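Side-chain contacts in importin subunit beta-1 (PDB 5OWU), which carries proteins into the nucleus by pairing with importin alpha, the subunit that recognises the classical nuclear localization signal of the cargo: residues 627-630 against 631-635; 217-220 against 221-224; 463-466 against 467-471. One frame throughout, in Å; residues are numbered along the deposited sequence.

Contact 1 of 3, residues 627-630 against 631-635; sequences ASLG and KGFEK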
loop_
_atom_site.group_PDB
_atom_site.type_symbol
_atom_site.label_atom_id
_atom_site.label_comp_id
_atom_site.label_asym_id
_atom_site.label_seq_id
_atom_site.Cartn_x
_atom_site.Cartn_y
_atom_site.Cartn_z
ATOM N N ALA A 627 2.247 31.504 -2.181
ATOM C CA ALA A 627 2.033 31.481 -0.739
ATOM C C ALA A 627 2.960 32.460 -0.030
ATOM O O ALA A 627 2.546 33.144 0.914
ATOM C CB ALA A 627 2.236 30.064 -0.197
ATOM N N SER A 628 4.209 32.561 -0.482
ATOM C CA SER A 628 5.172 33.418 0.204
ATOM C C SER A 628 4.969 34.898 -0.117
ATOM O O SER A 628 5.150 35.750 0.758
ATOM C CB SER A 628 6.592 32.985 -0.157
ATOM O OG SER A 628 6.868 31.717 0.421
ATOM N N LEU A 629 4.598 35.229 -1.353
ATOM C CA LEU A 629 4.445 36.625 -1.743
ATOM C C LEU A 629 3.104 37.213 -1.336
ATOM O O LEU A 629 2.993 38.439 -1.222
ATOM C CB LEU A 629 4.605 36.784 -3.257
ATOM C CG LEU A 629 5.984 36.507 -3.853
ATOM C CD1 LEU A 629 5.950 36.789 -5.342
ATOM C CD2 LEU A 629 7.057 37.342 -3.180
ATOM N N GLY A 630 2.089 36.385 -1.131
ATOM C CA GLY A 630 0.777 36.927 -0.822
ATOM C C GLY A 630 0.291 37.809 -1.952
ATOM O O GLY A 630 0.355 37.440 -3.131
ATOM N N LYS A 631 -0.192 39.004 -1.598
ATOM C CA LYS A 631 -0.693 39.935 -2.604
ATOM C C LYS A 631 0.373 40.301 -3.624
ATOM O O LYS A 631 0.032 40.685 -4.749
ATOM C CB LYS A 631 -1.225 41.200 -1.931
ATOM C CG LYS A 631 -2.564 41.008 -1.228
ATOM C CD LYS A 631 -2.840 42.139 -0.251
ATOM C CE LYS A 631 -4.166 41.949 0.469
ATOM N NZ LYS A 631 -4.349 42.947 1.562
ATOM N N GLY A 632 1.650 40.183 -3.261
ATOM C CA GLY A 632 2.727 40.433 -4.201
ATOM C C GLY A 632 2.736 39.501 -5.391
ATOM O O GLY A 632 3.463 39.769 -6.356
ATOM N N PHE A 633 1.955 38.419 -5.354
ATOM C CA PHE A 633 1.886 37.504 -6.485
ATOM C C PHE A 633 0.918 37.976 -7.562
ATOM O O PHE A 633 0.956 37.459 -8.685
ATOM C CB PHE A 633 1.473 36.110 -6.008
ATOM C CG PHE A 633 1.636 35.046 -7.054
ATOM C CD1 PHE A 633 2.862 34.437 -7.254
ATOM C CD2 PHE A 633 0.570 34.660 -7.840
ATOM C CE1 PHE A 633 3.012 33.464 -8.215
ATOM C CE2 PHE A 633 0.716 33.691 -8.805
ATOM C CZ PHE A 633 1.937 33.091 -8.994
ATOM N N GLU A 634 0.060 38.948 -7.256
ATOM C CA GLU A 634 -0.998 39.307 -8.194
ATOM C C GLU A 634 -0.443 39.713 -9.553
ATOM O O GLU A 634 -1.066 39.426 -10.579
ATOM C CB GLU A 634 -1.861 40.416 -7.595
ATOM C CG GLU A 634 -2.810 39.892 -6.538
ATOM C CD GLU A 634 -3.412 40.985 -5.684
ATOM O OE1 GLU A 634 -3.488 42.139 -6.151
ATOM O OE2 GLU A 634 -3.806 40.682 -4.539
ATOM N N LYS A 635 0.735 40.345 -9.589
ATOM C CA LYS A 635 1.295 40.814 -10.855
ATOM C C LYS A 635 1.519 39.687 -11.857
ATOM O O LYS A 635 1.550 39.948 -13.065
ATOM C CB LYS A 635 2.612 41.549 -10.604
ATOM C CG LYS A 635 3.703 40.699 -9.944
ATOM C CD LYS A 635 4.937 41.529 -9.573
ATOM C CE LYS A 635 5.666 42.071 -10.800
ATOM N NZ LYS A 635 6.858 42.886 -10.423
#
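Leu629, the last residue of helix 615-629, lays its side chain along the 3-10 turn of 631-633 that continues the chain. Its CB sits 3.8 Å from the N of Phe633 and 4.2 Å from the CB of Phe633. CG, anti to the carbonyl carbon (chi1 -67°), carries CD1 to 4.0 Å from the O of Gly632 and to the edge of the Phe633 ring, near its plane. The isobutyl group also packs on Glu592 and Ala595, ahead of helix 615-629 in the chain, and on Tyr636. Backbone bonds hold the turn: the N of Gly632 donates to the O of Leu629 at 3.0 Å, bent at 141°, and the N of Phe633 to the O of Gly630 at 2.9 Å, much straighter at 166°. Gly630 breaks the helix with positive phi, a backbone shape glycine adopts most easily. The Phe633 ring turns inward onto Ile622, Ala626 and Met599, whereas Lys631 leads away to a salt bridge with Glu672. The turn is thus held by main-chain bonds, with apolar carbon on its inner side and charge outside, as HEAT 14 gives way to HEAT 15.

Contact 2 of 3, residues 217-220 against 221-224; sequences EREG and ERNY
Arg218 and Glu221 run alongside each other in the same direction and join in a salt bridge: NH1 of Arg218 donates to OE2 of Glu221 at 2.8 Å and 164°. NH1 comes to the syn side of OE2, somewhat out of the carboxylate plane; guanidinium and carboxylate are steeply turned against each other. CD of Arg218 also rests 3.1 Å from this OE2. Arg222 reaches back along the helix, bent at chi3 (52°), and lays one guanidinium face over CA of Glu219, with its NH2 3.5 Å from CG of Glu219. Helical bonds run from N of Arg222 to O of Arg218 at 2.9 Å and from N of Asn223 to O of Glu219 at 2.8 Å. Further out, Asn215 bonds OE1 of Glu221, Asn178 takes NH1 of Arg218, Met216 O receives NH1 of Arg222, and Tyr262 OH meets both NE of Arg222 and OD1 of Asn223. The arrangement is the N-terminal turn of a HEAT-repeat helix, 219-233 of HEAT 6, with Arg218 at the N-cap position and an i to i+3 salt bridge; it also faces the chain of another protein, whose backbone bonds OE2 of Glu221 and whose aromatic side chain meets the Tyr224 ring.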
loop_
_atom_site.group_PDB
_atom_site.type_symbol
_atom_site.label_atom_id
_atom_site.label_comp_id
_atom_site.label_asym_id
_atom_site.label_seq_id
_atom_site.Cartn_x
_atom_site.Cartn_y
_atom_site.Cartn_z
ATOM N N GLU A 217 -12.341 -25.163 11.923
ATOM C CA GLU A 217 -12.815 -25.306 13.292
ATOM C C GLU A 217 -13.094 -26.754 13.673
ATOM O O GLU A 217 -13.407 -27.010 14.841
ATOM C CB GLU A 217 -14.068 -24.454 13.495
ATOM C CG GLU A 217 -13.809 -22.960 13.342
ATOM C CD GLU A 217 -15.077 -22.130 13.387
ATOM O OE1 GLU A 217 -16.180 -22.710 13.285
ATOM O OE2 GLU A 217 -14.965 -20.893 13.523
ATOM N N ARG A 218 -12.984 -27.700 12.742
ATOM C CA ARG A 218 -13.142 -29.119 13.035
ATOM C C ARG A 218 -11.759 -29.735 13.166
ATOM O O ARG A 218 -10.989 -29.744 12.201
ATOM C CB ARG A 218 -13.941 -29.833 11.946
ATOM C CG ARG A 218 -15.361 -29.329 11.795
ATOM C CD ARG A 218 -15.987 -29.805 10.495
ATOM N NE ARG A 218 -17.139 -28.988 10.138
ATOM C CZ ARG A 218 -17.654 -28.909 8.916
ATOM N NH1 ARG A 218 -17.126 -29.601 7.913
ATOM N NH2 ARG A 218 -18.703 -28.131 8.695
ATOM N N GLU A 219 -11.456 -30.258 14.354
ATOM C CA GLU A 219 -10.097 -30.703 14.646
ATOM C C GLU A 219 -9.628 -31.760 13.654
ATOM O O GLU A 219 -8.487 -31.711 13.187
ATOM C CB GLU A 219 -10.011 -31.244 16.079
ATOM C CG GLU A 219 -8.580 -31.438 16.578
ATOM C CD GLU A 219 -8.496 -32.269 17.850
ATOM O OE1 GLU A 219 -9.524 -32.419 18.547
ATOM O OE2 GLU A 219 -7.396 -32.783 18.146
ATOM N N GLY A 220 -10.482 -32.729 13.323
ATOM C CA GLY A 220 -10.049 -33.809 12.449
ATOM C C GLY A 220 -9.736 -33.335 11.042
ATOM O O GLY A 220 -8.723 -33.728 10.451
ATOM N N GLU A 221 -10.597 -32.478 10.487
ATOM C CA GLU A 221 -10.341 -31.924 9.158
ATOM C C GLU A 221 -9.114 -31.020 9.162
ATOM O O GLU A 221 -8.294 -31.072 8.238
ATOM C CB GLU A 221 -11.560 -31.147 8.665
ATOM C CG GLU A 221 -12.843 -31.960 8.568
ATOM C CD GLU A 221 -13.958 -31.192 7.878
ATOM O OE1 GLU A 221 -13.647 -30.218 7.152
ATOM O OE2 GLU A 221 -15.142 -31.556 8.062
ATOM N N ARG A 222 -8.986 -30.166 10.180
ATOM C CA ARG A 222 -7.815 -29.299 10.291
ATOM C C ARG A 222 -6.534 -30.126 10.360
ATOM O O ARG A 222 -5.551 -29.840 9.665
ATOM C CB ARG A 222 -7.963 -28.404 11.524
ATOM C CG ARG A 222 -6.904 -27.331 11.669
ATOM C CD ARG A 222 -7.126 -26.481 12.918
ATOM N NE ARG A 222 -7.276 -27.274 14.145
ATOM C CZ ARG A 222 -8.328 -27.240 14.968
ATOM N NH1 ARG A 222 -9.362 -26.445 14.736
ATOM N NH2 ARG A 222 -8.343 -28.005 16.049
ATOM N N ASN A 223 -6.532 -31.161 11.201
ATOM C CA ASN A 223 -5.371 -32.035 11.315
ATOM C C ASN A 223 -5.023 -32.648 9.968
ATOM O O ASN A 223 -3.864 -32.613 9.540
ATOM C CB ASN A 223 -5.630 -33.140 12.347
ATOM C CG ASN A 223 -5.570 -32.638 13.784
ATOM O OD1 ASN A 223 -5.083 -31.545 14.052
ATOM N ND2 ASN A 223 -6.063 -33.448 14.718
ATOM N N TYR A 224 -6.017 -33.219 9.278
ATOM C CA TYR A 224 -5.722 -33.879 8.008
ATOM C C TYR A 224 -5.185 -32.891 6.977
ATOM O O TYR A 224 -4.197 -33.171 6.284
ATOM C CB TYR A 224 -6.972 -34.573 7.467
ATOM C CG TYR A 224 -6.748 -35.233 6.124
ATOM C CD1 TYR A 224 -5.984 -36.384 6.018
ATOM C CD2 TYR A 224 -7.298 -34.703 4.961
ATOM C CE1 TYR A 224 -5.771 -36.992 4.799
ATOM C CE2 TYR A 224 -7.089 -35.307 3.736
ATOM C CZ TYR A 224 -6.324 -36.451 3.659
ATOM O OH TYR A 224 -6.111 -37.061 2.443
#

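Contact 3 of 3, residues 463-466 against 467-471; sequences LQDH and PKVAT
The carbonyl O of His466 is gripped by two backbone N-H groups: N of Ala470 lies 3.0 Å away in the carbonyl plane, and N of Val469 makes a weak, bent bond at 2.9 Å. The same residue caps the helix with its side chain. CG stands anti to the backbone N (chi1 -172°), which brings the edge of the imidazole to the start of helix 467-484, and there ND1 accepts from N of Lys468 at 3.0 Å and 165°, the donor close to the ring plane. Accepting there suggests that a neutral ring would carry its proton on NE2. CD of Pro467, the next residue, lies over one ring face toward its rim, a CH-pi contact 3.5 Å from the centroid of the His466 ring and 24° off its normal. Lys468 runs alongside, its CG 3.5 Å from CE1 of His466, before its amine leaves for a salt bridge with Asp343. Replacing His466 by an alanine would probably leave the N-H of Lys468 without its capping acceptor and uncover the CD side of Pro467. Ahead of the cap, OD1 of Asp465 accepts from N of His466 at 2.6 Å on its anti side, tilted out of the carboxylate plane, while OD2 pairs with Lys428. CB of Asp465 touches CB of Val469 at 4.0 Å. This N-capped turn links the two helices of HEAT 11, 452-463 and 467-484. Helix 425-442 meets it through Leu425 against His466 and Val469, and helix 516-530 through Ala516 against Pro467 and Ala470.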
loop_
_atom_site.group_PDB
_atom_site.type_symbol
_atom_site.label_atom_id
_atom_site.label_comp_id
_atom_site.label_asym_id
_atom_site.label_seq_id
_atom_site.Cartn_x
_atom_site.Cartn_y
_atom_site.Cartn_z
ATOM N N LEU A 463 29.742 10.568 1.119
ATOM C CA LEU A 463 29.082 11.303 0.043
ATOM C C LEU A 463 29.987 11.484 -1.168
ATOM O O LEU A 463 29.483 11.688 -2.278
ATOM C CB LEU A 463 28.621 12.668 0.550
ATOM C CG LEU A 463 27.398 12.667 1.478
ATOM C CD1 LEU A 463 27.220 14.041 2.069
ATOM C CD2 LEU A 463 26.151 12.252 0.739
ATOM N N GLN A 464 31.304 11.432 -0.977
ATOM C CA GLN A 464 32.267 11.542 -2.062
ATOM C C GLN A 464 32.717 10.190 -2.580
ATOM O O GLN A 464 33.589 10.139 -3.450
ATOM C CB GLN A 464 33.491 12.336 -1.602
ATOM C CG GLN A 464 33.193 13.782 -1.248
ATOM C CD GLN A 464 34.398 14.481 -0.652
ATOM O OE1 GLN A 464 35.237 13.852 -0.010
ATOM N NE2 GLN A 464 34.494 15.785 -0.867
ATOM N N ASP A 465 32.151 9.106 -2.056
ATOM C CA ASP A 465 32.546 7.753 -2.402
ATOM C C ASP A 465 31.700 7.268 -3.578
ATOM O O ASP A 465 31.036 8.051 -4.264
ATOM C CB ASP A 465 32.398 6.853 -1.169
ATOM C CG ASP A 465 33.333 5.657 -1.185
ATOM O OD1 ASP A 465 33.690 5.166 -2.275
ATOM O OD2 ASP A 465 33.701 5.198 -0.088
ATOM N N HIS A 466 31.723 5.965 -3.817
ATOM C CA HIS A 466 30.878 5.356 -4.831
ATOM C C HIS A 466 29.424 5.770 -4.609
ATOM O O HIS A 466 28.978 5.863 -3.455
ATOM C CB HIS A 466 31.013 3.834 -4.758
ATOM C CG HIS A 466 30.334 3.103 -5.873
ATOM N ND1 HIS A 466 28.971 2.899 -5.913
ATOM C CD2 HIS A 466 30.835 2.513 -6.983
ATOM C CE1 HIS A 466 28.662 2.218 -7.003
ATOM N NE2 HIS A 466 29.777 1.971 -7.669
ATOM N N PRO A 467 28.658 6.023 -5.669
ATOM C CA PRO A 467 27.277 6.499 -5.472
ATOM C C PRO A 467 26.430 5.625 -4.559
ATOM O O PRO A 467 25.554 6.155 -3.863
ATOM C CB PRO A 467 26.712 6.539 -6.900
ATOM C CG PRO A 467 27.684 5.767 -7.745
ATOM C CD PRO A 467 29.006 5.931 -7.101
ATOM N N LYS A 468 26.654 4.306 -4.534
ATOM C CA LYS A 468 25.890 3.440 -3.637
ATOM C C LYS A 468 26.117 3.806 -2.177
ATOM O O LYS A 468 25.175 3.802 -1.373
ATOM C CB LYS A 468 26.258 1.978 -3.874
ATOM C CG LYS A 468 25.730 1.438 -5.167
ATOM C CD LYS A 468 26.043 -0.031 -5.325
ATOM C CE LYS A 468 24.799 -0.794 -5.743
ATOM N NZ LYS A 468 25.134 -2.069 -6.415
ATOM N N VAL A 469 27.365 4.112 -1.813
ATOM C CA VAL A 469 27.668 4.591 -0.466
ATOM C C VAL A 469 27.049 5.968 -0.239
ATOM O O VAL A 469 26.405 6.218 0.788
ATOM C CB VAL A 469 29.195 4.612 -0.247
ATOM C CG1 VAL A 469 29.550 5.090 1.165
ATOM C CG2 VAL A 469 29.793 3.227 -0.504
ATOM N N ALA A 470 27.223 6.877 -1.203
ATOM C CA ALA A 470 26.739 8.249 -1.052
ATOM C C ALA A 470 25.231 8.296 -0.811
ATOM O O ALA A 470 24.745 9.111 -0.017
ATOM C CB ALA A 470 27.105 9.068 -2.296
ATOM N N THR A 471 24.473 7.438 -1.490
ATOM C CA THR A 471 23.021 7.423 -1.304
ATOM C C THR A 471 22.664 7.081 0.135
ATOM O O THR A 471 21.840 7.755 0.779
ATOM C CB THR A 471 22.401 6.422 -2.282
ATOM O OG1 THR A 471 22.594 6.902 -3.619
ATOM C CG2 THR A 471 20.915 6.221 -2.029
#

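From the N terminus the chain meets contact 2 first, then contact 3, then contact 1; they follow in series, with none nested in or crossing another. Contact 2 starts helix 219-233 just after the short helix 213-216. Contact 3 closes the loop between helices 452-463 and 467-484, within a single HEAT repeat, and contact 1 ends helix 615-629 and turns the chain toward helix 637-649, between two repeats. None of the three touches another: centres lie about 55 Å apart for contacts 2 and 3, about 40 Å for contacts 3 and 1, and about 71 Å for contacts 2 and 1, which fall on opposite sides of the chain's centre. Each belongs to a separate helix end along the helical solenoid.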